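PDB 3W5M: alpha-L-rhamnosidase from Streptomyces avermitilis, which catalyses the hydrolysis of terminal non-reducing alpha-L-rhamnose residues, releasing rhamnose from plant flavonoids and gum arabic, and binds L-rhamnose through a calcium-dependent carbohydrate-binding module. Local coordinates for residues 656-661 with 708-713; 714-719 with 772-777; 10-13 with 19-22; 938-943 with 958-963. All blocks are in the same frame, centred on the assembly; numbering follows the deposited sequence. Where two conformers were deposited one is given.

Interaction 1 of 4, residues 656-661 with 708-713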
loop_
_atom_site.group_PDB
_atom_site.type_symbol
_atom_site.label_atom_id
_atom_site.label_comp_id
_atom_site.label_asym_id
_atom_site.label_seq_id
_atom_site.Cartn_x
_atom_site.Cartn_y
_atom_site.Cartn_z
ATOM N N GLU A 656 -4.508 -10.902 8.991
ATOM C CA GLU A 656 -4.392 -11.978 8.017
ATOM C C GLU A 656 -3.639 -11.400 6.812
ATOM O O GLU A 656 -4.161 -10.588 6.061
ATOM C CB GLU A 656 -5.756 -12.547 7.628
ATOM C CG GLU A 656 -5.644 -13.710 6.626
ATOM C CD GLU A 656 -5.756 -13.271 5.167
ATOM O OE1 GLU A 656 -6.828 -12.751 4.781
ATOM O OE2 GLU A 656 -4.781 -13.449 4.375
ATOM N N SER A 657 -2.377 -11.797 6.671
ATOM C CA SER A 657 -1.475 -11.199 5.696
ATOM C C SER A 657 -1.133 -12.167 4.569
ATOM O O SER A 657 -0.385 -11.810 3.656
ATOM C CB SER A 657 -0.180 -10.705 6.392
ATOM O OG SER A 657 -0.489 -9.666 7.322
ATOM N N ALA A 658 -1.739 -13.365 4.581
ATOM C CA ALA A 658 -1.422 -14.367 3.557
ATOM C C ALA A 658 -1.810 -13.951 2.148
ATOM O O ALA A 658 -0.999 -14.012 1.241
ATOM C CB ALA A 658 -2.049 -15.707 3.904
ATOM N N ARG A 659 -3.063 -13.550 1.928
ATOM C CA ARG A 659 -3.436 -13.178 0.579
ATOM C C ARG A 659 -2.629 -11.934 0.141
ATOM O O ARG A 659 -2.199 -11.842 -1.020
ATOM C CB ARG A 659 -4.930 -12.862 0.512
ATOM C CG ARG A 659 -5.857 -14.080 0.691
ATOM C CD ARG A 659 -7.318 -13.596 0.678
ATOM N NE ARG A 659 -7.564 -12.783 1.872
ATOM C CZ ARG A 659 -8.401 -11.734 1.919
ATOM N NH1 ARG A 659 -9.091 -11.359 0.852
ATOM N NH2 ARG A 659 -8.522 -11.045 3.054
ATOM N N PHE A 660 -2.435 -10.982 1.066
ATOM C CA PHE A 660 -1.798 -9.701 0.719
ATOM C C PHE A 660 -0.341 -9.921 0.309
ATOM O O PHE A 660 0.091 -9.432 -0.732
ATOM C CB PHE A 660 -1.857 -8.705 1.893
ATOM C CG PHE A 660 -1.539 -7.271 1.496
ATOM C CD1 PHE A 660 -2.457 -6.506 0.735
ATOM C CD2 PHE A 660 -0.339 -6.686 1.879
ATOM C CE1 PHE A 660 -2.166 -5.186 0.377
ATOM C CE2 PHE A 660 -0.035 -5.371 1.525
ATOM C CZ PHE A 660 -0.957 -4.619 0.775
ATOM N N LEU A 661 0.395 -10.663 1.126
ATOM C CA LEU A 661 1.814 -10.901 0.814
ATOM C C LEU A 661 2.037 -11.967 -0.249
ATOM O O LEU A 661 3.015 -11.886 -0.971
ATOM C CB LEU A 661 2.650 -11.147 2.088
ATOM C CG LEU A 661 2.541 -9.932 3.009
ATOM C CD1 LEU A 661 3.209 -10.310 4.321
ATOM C CD2 LEU A 661 3.143 -8.661 2.398
ATOM N N GLN A 708 5.816 -20.022 8.361
ATOM C CA GLN A 708 5.777 -20.091 9.814
ATOM C C GLN A 708 4.406 -19.708 10.416
ATOM O O GLN A 708 3.886 -20.400 11.310
ATOM C CB GLN A 708 6.889 -19.224 10.412
ATOM C CG GLN A 708 8.248 -19.849 10.177
ATOM C CD GLN A 708 8.367 -21.176 10.913
ATOM O OE1 GLN A 708 8.147 -21.241 12.127
ATOM N NE2 GLN A 708 8.667 -22.238 10.181
ATOM N N ALA A 709 3.807 -18.624 9.918
ATOM C CA ALA A 709 2.539 -18.155 10.486
ATOM C C ALA A 709 1.347 -18.984 10.060
ATOM O O ALA A 709 0.418 -19.214 10.869
ATOM C CB ALA A 709 2.294 -16.680 10.147
ATOM N N TYR A 710 1.349 -19.422 8.808
ATOM C CA TYR A 710 0.135 -20.013 8.221
ATOM C C TYR A 710 0.316 -21.487 7.857
ATOM O O TYR A 710 -0.665 -22.199 7.662
ATOM C CB TYR A 710 -0.389 -19.216 7.012
ATOM C CG TYR A 710 -0.648 -17.781 7.371
ATOM C CD1 TYR A 710 -1.700 -17.438 8.225
ATOM C CD2 TYR A 710 0.162 -16.761 6.866
ATOM C CE1 TYR A 710 -1.930 -16.110 8.574
ATOM C CE2 TYR A 710 -0.057 -15.434 7.212
ATOM C CZ TYR A 710 -1.108 -15.107 8.060
ATOM O OH TYR A 710 -1.302 -13.765 8.423
ATOM N N GLY A 711 1.563 -21.949 7.788
ATOM C CA GLY A 711 1.796 -23.324 7.344
ATOM C C GLY A 711 1.515 -23.464 5.861
ATOM O O GLY A 711 1.264 -24.579 5.382
ATOM N N ASP A 712 1.570 -22.344 5.124
ATOM C CA ASP A 712 1.220 -22.308 3.705
ATOM C C ASP A 712 2.319 -22.908 2.833
ATOM O O ASP A 712 3.280 -22.204 2.488
ATOM C CB ASP A 712 0.969 -20.851 3.271
ATOM C CG ASP A 712 0.315 -20.742 1.915
ATOM O OD1 ASP A 712 0.683 -21.494 0.987
ATOM O OD2 ASP A 712 -0.585 -19.873 1.761
ATOM N N ARG A 713 2.176 -24.187 2.457
ATOM C CA ARG A 713 3.213 -24.865 1.658
ATOM C C ARG A 713 3.247 -24.349 0.235
ATOM O O ARG A 713 4.282 -24.355 -0.386
ATOM C CB ARG A 713 3.066 -26.418 1.666
ATOM C CG ARG A 713 3.214 -27.021 3.069
ATOM C CD ARG A 713 2.903 -28.516 3.133
ATOM N NE ARG A 713 4.058 -29.353 2.789
ATOM C CZ ARG A 713 4.227 -29.958 1.612
ATOM N NH1 ARG A 713 3.332 -29.814 0.652
ATOM N NH2 ARG A 713 5.298 -30.698 1.387
#
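Tyr710 reaches from the last turn of its helix to Ser657 and Ala658, where another helix begins. The CG of Tyr710 stands opposite its own carbonyl carbon (chi1 -56°), which sends the ring across the gap with the phenol oxygen leading. There Ser657 N donates to Tyr710 OH at 2.8 Å, almost perfectly straight at 174°. This N-H belongs to the entry of the helix, and tyrosine is long enough to satisfy it from a neighbouring helix. Behind the hydroxyl, the ring is held between two methyl groups: Ala658 CB sits over one face, 4.1 Å from the ring centroid, in a CH-pi contact, and Ala709 CB lies over the opposite face. Each face takes up one methyl, and alanine supplies just that.

The helix start is held by Glu656. Its OE2 accepts a hydrogen bond from Arg659 N at 3.0 Å, a capping bond, while OE1 receives both NE and NH2 of the Arg659 side chain in a salt bridge lying in the guanidinium plane. Ser657 OG turns back to Met655 O. On the other segment, Gly711 leaves the helix with positive phi, and Asp712 caps the next helix through Val715 N. The contact thus joins the C-terminal end of helix 698-710 to the start of helix 658-671 within the (alpha/alpha)6 barrel, the catalytic fold of this GH78 enzyme.

Interaction 2 of 4, residues 714-719 with 772-777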
loop_
_atom_site.group_PDB
_atom_site.type_symbol
_atom_site.label_atom_id
_atom_site.label_comp_id
_atom_site.label_asym_id
_atom_site.label_seq_id
_atom_site.Cartn_x
_atom_site.Cartn_y
_atom_site.Cartn_z
ATOM N N GLN A 714 2.119 -23.875 -0.289
ATOM C CA GLN A 714 2.104 -23.396 -1.659
ATOM C C GLN A 714 2.982 -22.151 -1.852
ATOM O O GLN A 714 3.607 -21.985 -2.903
ATOM C CB GLN A 714 0.676 -23.115 -2.118
ATOM C CG GLN A 714 0.568 -22.612 -3.538
ATOM C CD GLN A 714 -0.886 -22.524 -3.971
ATOM O OE1 GLN A 714 -1.485 -23.537 -4.330
ATOM N NE2 GLN A 714 -1.465 -21.317 -3.930
ATOM N N VAL A 715 3.026 -21.303 -0.834
ATOM C CA VAL A 715 3.858 -20.103 -0.880
ATOM C C VAL A 715 5.340 -20.506 -1.037
ATOM O O VAL A 715 6.069 -19.862 -1.776
ATOM C CB VAL A 715 3.651 -19.246 0.381
ATOM C CG1 VAL A 715 4.718 -18.190 0.497
ATOM C CG2 VAL A 715 2.289 -18.553 0.300
ATOM N N LEU A 716 5.751 -21.571 -0.355
ATOM C CA LEU A 716 7.140 -22.040 -0.488
ATOM C C LEU A 716 7.409 -22.642 -1.855
ATOM O O LEU A 716 8.417 -22.326 -2.498
ATOM C CB LEU A 716 7.483 -23.058 0.598
ATOM C CG LEU A 716 7.404 -22.642 2.062
ATOM C CD1 LEU A 716 7.897 -23.816 2.890
ATOM C CD2 LEU A 716 8.226 -21.377 2.347
ATOM N N ALA A 717 6.507 -23.508 -2.318
ATOM C CA ALA A 717 6.682 -24.102 -3.641
ATOM C C ALA A 717 6.802 -23.033 -4.747
ATOM O O ALA A 717 7.618 -23.148 -5.649
ATOM C CB ALA A 717 5.580 -25.120 -3.925
ATOM N N ASP A 718 6.019 -21.962 -4.650
ATOM C CA ASP A 718 6.014 -20.945 -5.680
ATOM C C ASP A 718 7.239 -20.025 -5.606
ATOM O O ASP A 718 7.584 -19.399 -6.598
ATOM C CB ASP A 718 4.723 -20.095 -5.570
ATOM C CG ASP A 718 3.479 -20.847 -6.038
ATOM O OD1 ASP A 718 3.589 -21.896 -6.722
ATOM O OD2 ASP A 718 2.360 -20.376 -5.730
ATOM N N ALA A 719 7.886 -19.968 -4.437
ATOM C CA ALA A 719 9.020 -19.065 -4.173
ATOM C C ALA A 719 10.339 -19.779 -4.455
ATOM O O ALA A 719 11.301 -19.154 -4.883
ATOM C CB ALA A 719 8.999 -18.593 -2.722
ATOM N N ALA A 772 17.440 -24.133 2.397
ATOM C CA ALA A 772 17.535 -25.539 2.829
ATOM C C ALA A 772 16.310 -25.949 3.640
ATOM O O ALA A 772 15.807 -27.069 3.496
ATOM C CB ALA A 772 18.818 -25.795 3.631
ATOM N N ARG A 773 15.829 -25.042 4.484
ATOM C CA ARG A 773 14.656 -25.285 5.303
ATOM C C ARG A 773 13.424 -25.470 4.408
ATOM O O ARG A 773 12.607 -26.359 4.670
ATOM C CB ARG A 773 14.456 -24.160 6.320
ATOM C CG ARG A 773 15.532 -24.087 7.410
ATOM C CD ARG A 773 15.118 -23.104 8.493
ATOM N NE ARG A 773 16.237 -22.303 8.994
ATOM C CZ ARG A 773 16.091 -21.221 9.757
ATOM N NH1 ARG A 773 14.868 -20.804 10.118
ATOM N NH2 ARG A 773 17.167 -20.555 10.167
ATOM N N MET A 774 13.315 -24.651 3.358
ATOM C CA MET A 774 12.205 -24.752 2.384
ATOM C C MET A 774 12.243 -26.079 1.627
ATOM O O MET A 774 11.210 -26.755 1.500
ATOM C CB MET A 774 12.258 -23.614 1.360
ATOM C CG MET A 774 11.989 -22.241 1.957
ATOM S SD MET A 774 11.993 -20.986 0.664
ATOM C CE MET A 774 11.796 -19.500 1.644
ATOM N N ALA A 775 13.425 -26.432 1.107
ATOM C CA ALA A 775 13.601 -27.678 0.355
ATOM C C ALA A 775 13.138 -28.828 1.228
ATOM O O ALA A 775 12.424 -29.737 0.760
ATOM C CB ALA A 775 15.066 -27.859 -0.054
ATOM N N THR A 776 13.542 -28.776 2.497
ATOM C CA THR A 776 13.210 -29.791 3.496
ATOM C C THR A 776 11.689 -29.888 3.716
ATOM O O THR A 776 11.122 -30.971 3.628
ATOM C CB THR A 776 13.969 -29.535 4.821
ATOM O OG1 THR A 776 15.379 -29.647 4.576
ATOM C CG2 THR A 776 13.590 -30.520 5.902
ATOM N N GLU A 777 11.030 -28.764 3.975
ATOM C CA GLU A 777 9.570 -28.789 4.132
ATOM C C GLU A 777 8.832 -29.330 2.917
ATOM O O GLU A 777 7.786 -29.962 3.054
ATOM C CB GLU A 777 9.032 -27.408 4.510
ATOM C CG GLU A 777 9.576 -26.886 5.846
ATOM C CD GLU A 777 9.216 -27.759 7.048
ATOM O OE1 GLU A 777 8.022 -28.059 7.251
ATOM O OE2 GLU A 777 10.125 -28.148 7.806
#
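The helical segments 714-719 and 772-777 come nearest at Leu716 and Met774, whose CA atoms are 6.4 Å apart. Helices 713-732 and 756-777 thus press together as neighbours within the (alpha/alpha)6 barrel, and the joint is wholly apolar. Leu716 does the reaching. With chi1 at -61° and chi2 at -176°, its two methyl groups fork toward different partners on the other helix. CD2 meets the thioether chain of Met774, 3.9 Å from Met774 CG and 4.1 Å from Met774 CE. CD1 goes to the aliphatic root of Glu777, 4.1 Å from Glu777 CB.

Met774 is extended beyond CG, so its CG, SD and CE pass along the single leucine methyl instead of pressing on it with one atom. An unbranched, flexible side chain fits such a slanting approach well, and leucine supplies the branching needed to touch two residues one helical turn apart. Tyr707 of helix 698-710 also packs against Leu716. Glu777 plays a double part: its CB joins the apolar patch, while the chain bends at chi2 and carries the carboxylate away, where OE1 is hydrogen-bonded to Tyr707 OH. Just before it in the chain, Thr776 folds back onto its own helix, so that Ala772 O, one turn earlier, is gripped from opposite faces of its carbonyl plane, by Thr776 N at 3.0 Å and by Thr776 OG1 at 2.8 Å.

Interaction 3 of 4, residues 10-13 with 19-22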
loop_
_atom_site.group_PDB
_atom_site.type_symbol
_atom_site.label_atom_id
_atom_site.label_comp_id
_atom_site.label_asym_id
_atom_site.label_seq_id
_atom_site.Cartn_x
_atom_site.Cartn_y
_atom_site.Cartn_z
ATOM N N SER A 10 -13.445 -22.182 5.187
ATOM C CA SER A 10 -13.012 -21.126 4.268
ATOM C C SER A 10 -12.336 -21.715 3.040
ATOM O O SER A 10 -11.939 -22.878 3.025
ATOM C CB SER A 10 -12.069 -20.132 4.966
ATOM O OG SER A 10 -10.834 -20.756 5.297
ATOM N N VAL A 11 -12.224 -20.884 2.012
ATOM C CA VAL A 11 -11.609 -21.280 0.755
ATOM C C VAL A 11 -10.604 -20.174 0.428
ATOM O O VAL A 11 -10.954 -18.998 0.365
ATOM C CB VAL A 11 -12.655 -21.421 -0.364
ATOM C CG1 VAL A 11 -11.979 -21.836 -1.670
ATOM C CG2 VAL A 11 -13.719 -22.471 0.007
ATOM N N GLU A 12 -9.342 -20.540 0.239
ATOM C CA GLU A 12 -8.319 -19.528 -0.003
ATOM C C GLU A 12 -8.391 -18.365 1.003
ATOM O O GLU A 12 -8.358 -17.193 0.600
ATOM C CB GLU A 12 -8.362 -19.029 -1.461
ATOM C CG GLU A 12 -8.067 -20.096 -2.511
ATOM C CD GLU A 12 -6.593 -20.514 -2.513
ATOM O OE1 GLU A 12 -5.706 -19.647 -2.272
ATOM O OE2 GLU A 12 -6.306 -21.709 -2.764
ATOM N N TYR A 13 -8.453 -18.718 2.294
ATOM C CA TYR A 13 -8.399 -17.785 3.427
ATOM C C TYR A 13 -9.676 -17.000 3.652
ATOM O O TYR A 13 -9.724 -16.176 4.552
ATOM C CB TYR A 13 -7.232 -16.780 3.272
ATOM C CG TYR A 13 -5.876 -17.437 3.398
ATOM C CD1 TYR A 13 -5.318 -17.652 4.635
ATOM C CD2 TYR A 13 -5.153 -17.823 2.267
ATOM C CE1 TYR A 13 -4.065 -18.241 4.770
ATOM C CE2 TYR A 13 -3.892 -18.422 2.383
ATOM C CZ TYR A 13 -3.363 -18.637 3.641
ATOM O OH TYR A 13 -2.098 -19.198 3.816
ATOM N N GLY A 19 -15.520 -15.014 -7.375
ATOM C CA GLY A 19 -14.606 -14.690 -8.483
ATOM C C GLY A 19 -13.192 -15.211 -8.207
ATOM O O GLY A 19 -12.225 -14.471 -8.322
ATOM N N LEU A 20 -13.091 -16.474 -7.837
ATOM C CA LEU A 20 -11.827 -17.102 -7.449
ATOM C C LEU A 20 -11.360 -17.949 -8.628
ATOM O O LEU A 20 -12.091 -18.848 -9.069
ATOM C CB LEU A 20 -12.034 -17.976 -6.209
ATOM C CG LEU A 20 -10.801 -18.663 -5.610
ATOM C CD1 LEU A 20 -9.901 -17.644 -4.935
ATOM C CD2 LEU A 20 -11.211 -19.715 -4.588
ATOM N N ASP A 21 -10.148 -17.690 -9.119
ATOM C CA ASP A 21 -9.657 -18.378 -10.302
ATOM C C ASP A 21 -8.734 -19.582 -10.068
ATOM O O ASP A 21 -8.348 -20.236 -11.038
ATOM C CB ASP A 21 -9.028 -17.373 -11.299
ATOM C CG ASP A 21 -10.088 -16.646 -12.146
ATOM O OD1 ASP A 21 -11.261 -17.076 -12.143
ATOM O OD2 ASP A 21 -9.755 -15.641 -12.814
ATOM N N ALA A 22 -8.414 -19.896 -8.810
ATOM C CA ALA A 22 -7.553 -21.045 -8.483
ATOM C C ALA A 22 -8.109 -22.337 -9.096
ATOM O O ALA A 22 -9.310 -22.607 -8.991
ATOM C CB ALA A 22 -7.413 -21.196 -6.970
#
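Ala22 CB lies loosely over one face of the Glu12 carboxylate, 4.4 Å from Glu12 OE2. The charged end finds its mate elsewhere: Glu12 OE1 forms a salt bridge with Arg26 at the start of strand 26-32. What meets across the contact is mainly the hydrocarbon part of Glu12, together with Val11 and Leu20.

Leu20 supplies the wedge. Its CG points opposite the backbone N (chi1 -177°), carrying the isopropyl fork into the angle between the two side chains ahead. CD2 touches Val11 CG1 at 3.7 Å and Glu12 CG at 3.8 Å, while CD1 rests against Glu12 CB at 4.0 Å. The stem of Glu12 passes the leucine at about a right angle, so both leucine methyls bear on it; Val11 is met by CD2. Swapping Leu20 for an alanine would probably leave Val11 CG1 and the Glu12 stem without their partner and open a gap between the segments.

The leucine and the valine both also pack on Trp108 of strand 106-110, which joins the contact to the second sheet of the N-terminal immunoglobulin-like domain. Gly19, where the chain turns a corner, has backbone angles that a side chain would tolerate poorly. Leucine, valine and the methylenes of glutamate thus make an apolar joint at a strand end, while the charge of Glu12 is paired with Arg26; the contact itself rests on apolar side-chain contact, partly buried, and not on polar bonds between the segments.

Interaction 4 of 4, residues 938-943 with 958-963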
loop_
_atom_site.group_PDB
_atom_site.type_symbol
_atom_site.label_atom_id
_atom_site.label_comp_id
_atom_site.label_asym_id
_atom_site.label_seq_id
_atom_site.Cartn_x
_atom_site.Cartn_y
_atom_site.Cartn_z
ATOM N N ALA A 938 5.197 -25.144 12.078
ATOM C CA ALA A 938 4.695 -24.176 11.119
ATOM C C ALA A 938 3.177 -24.132 11.116
ATOM O O ALA A 938 2.487 -25.173 11.183
ATOM C CB ALA A 938 5.226 -24.447 9.727
ATOM N N GLY A 939 2.660 -22.913 11.083
ATOM C CA GLY A 939 1.219 -22.696 11.063
ATOM C C GLY A 939 0.533 -22.949 12.389
ATOM O O GLY A 939 -0.692 -23.049 12.432
ATOM N N TYR A 940 1.304 -23.042 13.480
ATOM C CA TYR A 940 0.754 -23.256 14.827
ATOM C C TYR A 940 0.078 -24.627 15.006
ATOM O O TYR A 940 -0.790 -24.784 15.881
ATOM C CB TYR A 940 -0.202 -22.132 15.255
ATOM C CG TYR A 940 0.471 -20.802 15.392
ATOM C CD1 TYR A 940 0.728 -20.003 14.274
ATOM C CD2 TYR A 940 0.873 -20.343 16.654
ATOM C CE1 TYR A 940 1.384 -18.778 14.398
ATOM C CE2 TYR A 940 1.517 -19.124 16.795
ATOM C CZ TYR A 940 1.773 -18.348 15.675
ATOM O OH TYR A 940 2.423 -17.132 15.839
ATOM N N ARG A 941 0.470 -25.602 14.188
ATOM C CA ARG A 941 0.073 -26.995 14.414
ATOM C C ARG A 941 0.461 -27.418 15.833
ATOM O O ARG A 941 -0.226 -28.226 16.468
ATOM C CB ARG A 941 0.727 -27.927 13.390
ATOM C CG ARG A 941 0.042 -29.281 13.302
ATOM C CD ARG A 941 -1.468 -29.093 13.212
ATOM N NE ARG A 941 -2.196 -30.358 13.244
ATOM C CZ ARG A 941 -2.358 -31.156 12.193
ATOM N NH1 ARG A 941 -1.844 -30.840 11.010
ATOM N NH2 ARG A 941 -3.034 -32.282 12.327
ATOM N N GLN A 942 1.585 -26.884 16.299
ATOM C CA GLN A 942 1.958 -26.913 17.701
ATOM C C GLN A 942 2.187 -25.454 18.056
ATOM O O GLN A 942 2.842 -24.731 17.297
ATOM C CB GLN A 942 3.270 -27.682 17.945
ATOM C CG GLN A 942 3.570 -27.833 19.425
ATOM C CD GLN A 942 5.034 -28.125 19.738
ATOM O OE1 GLN A 942 5.956 -27.506 19.182
ATOM N NE2 GLN A 942 5.254 -29.059 20.653
ATOM N N VAL A 943 1.628 -25.016 19.183
ATOM C CA VAL A 943 1.874 -23.665 19.691
ATOM C C VAL A 943 2.792 -23.738 20.926
ATOM O O VAL A 943 2.536 -24.541 21.841
ATOM C CB VAL A 943 0.548 -22.891 19.970
ATOM C CG1 VAL A 943 -0.325 -23.608 20.985
ATOM C CG2 VAL A 943 0.813 -21.460 20.409
ATOM N N ALA A 958 -4.264 -12.243 25.481
ATOM C CA ALA A 958 -4.137 -12.177 24.020
ATOM C C ALA A 958 -5.031 -13.215 23.358
ATOM O O ALA A 958 -5.313 -14.273 23.938
ATOM C CB ALA A 958 -2.696 -12.409 23.603
ATOM N N THR A 959 -5.482 -12.921 22.140
ATOM C CA THR A 959 -6.102 -13.942 21.299
ATOM C C THR A 959 -5.554 -13.790 19.877
ATOM O O THR A 959 -5.604 -12.689 19.300
ATOM C CB THR A 959 -7.635 -13.809 21.270
ATOM O OG1 THR A 959 -8.162 -13.931 22.601
ATOM C CG2 THR A 959 -8.262 -14.899 20.372
ATOM N N PHE A 960 -5.011 -14.877 19.338
ATOM C CA PHE A 960 -4.511 -14.923 17.978
ATOM C C PHE A 960 -5.483 -15.748 17.139
ATOM O O PHE A 960 -5.774 -16.888 17.483
ATOM C CB PHE A 960 -3.118 -15.538 17.959
ATOM C CG PHE A 960 -2.580 -15.799 16.590
ATOM C CD1 PHE A 960 -2.509 -14.783 15.627
ATOM C CD2 PHE A 960 -2.122 -17.071 16.257
ATOM C CE1 PHE A 960 -1.996 -15.040 14.374
ATOM C CE2 PHE A 960 -1.628 -17.337 14.994
ATOM C CZ PHE A 960 -1.572 -16.326 14.048
ATOM N N ALA A 961 -5.993 -15.169 16.045
ATOM C CA ALA A 961 -6.923 -15.876 15.161
ATOM C C ALA A 961 -6.106 -16.726 14.180
ATOM O O ALA A 961 -5.831 -16.303 13.040
ATOM C CB ALA A 961 -7.791 -14.880 14.399
ATOM N N SER A 962 -5.675 -17.907 14.614
ATOM C CA SER A 962 -4.889 -18.769 13.733
ATOM C C SER A 962 -5.795 -19.428 12.692
ATOM O O SER A 962 -7.025 -19.423 12.837
ATOM C CB SER A 962 -4.122 -19.837 14.539
ATOM O OG SER A 962 -4.945 -20.954 14.788
ATOM N N LEU A 963 -5.192 -20.053 11.670
ATOM C CA LEU A 963 -6.001 -20.817 10.680
ATOM C C LEU A 963 -6.799 -21.994 11.287
ATOM O O LEU A 963 -7.889 -22.326 10.787
ATOM C CB LEU A 963 -5.173 -21.297 9.470
ATOM C CG LEU A 963 -4.350 -20.234 8.721
ATOM C CD1 LEU A 963 -3.825 -20.800 7.402
ATOM C CD2 LEU A 963 -5.195 -18.991 8.450
HETATM O O HOH W 1 -3.634 -23.192 15.695
#
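Phe960 CE2 lies over one face of the Tyr940 ring, 3.4 Å from Tyr940 CE1 and 3.6 Å from Tyr940 CZ. The two side chains come from opposite directions and meet obliquely, with planes at 48° and centroids 4.8 Å apart. The phenylalanine thus presses one corner of its ring onto the tyrosine, displaced toward the rim. Its CG stands opposite the backbone N (chi1 172°), which throws the ring off the strand toward the tyrosine. Putting an alanine in place of Tyr940 would probably strip Phe960 CE2 of the face it rests on and leave its ring freer to shift.

Around this pair, Val943 CG2 meets the edge of the tyrosine ring, and Ile933 packs against it too. A water spans the segments, donating to Ser962 OG at 2.7 Å and, more distantly, to Tyr940 O at 3.3 Å; Ser962 OG is also hydrogen-bonded to Gly965 O. Ala961 is the centre of an inverse gamma turn, closed by a weak bond from Ser962 N to Phe960 O.

Tyr940, just before strand 942-945, and Phe960, on strand 955-962, thus join two sheets of the C-terminal beta-sandwich through aromatic carbon, while one water bridges Tyr940 O and Ser962 OG.

From the N terminus, interaction 3 comes first, closing a short loop of the immunoglobulin-like domain. Interactions 1 and 2 then close long excursions, with helix but no strand, within the barrel, and interaction 4 closes a shorter one in the C-terminal sandwich. All four are in series; none nests or crosses. Interaction 1 touches each of the others. Tyr13, in segment 10-13 of interaction 3, probably bonds Asp712 and also packs on Leu963, so the N-terminal domain meets both barrel and C-terminal domain. Gln708 probably receives a backbone bond from Gly939 of interaction 4. Arg713 probably bonds Glu777 O at the end of helix 756-777, linking interactions 1 and 2. Three domains thus converge around residues 708-713.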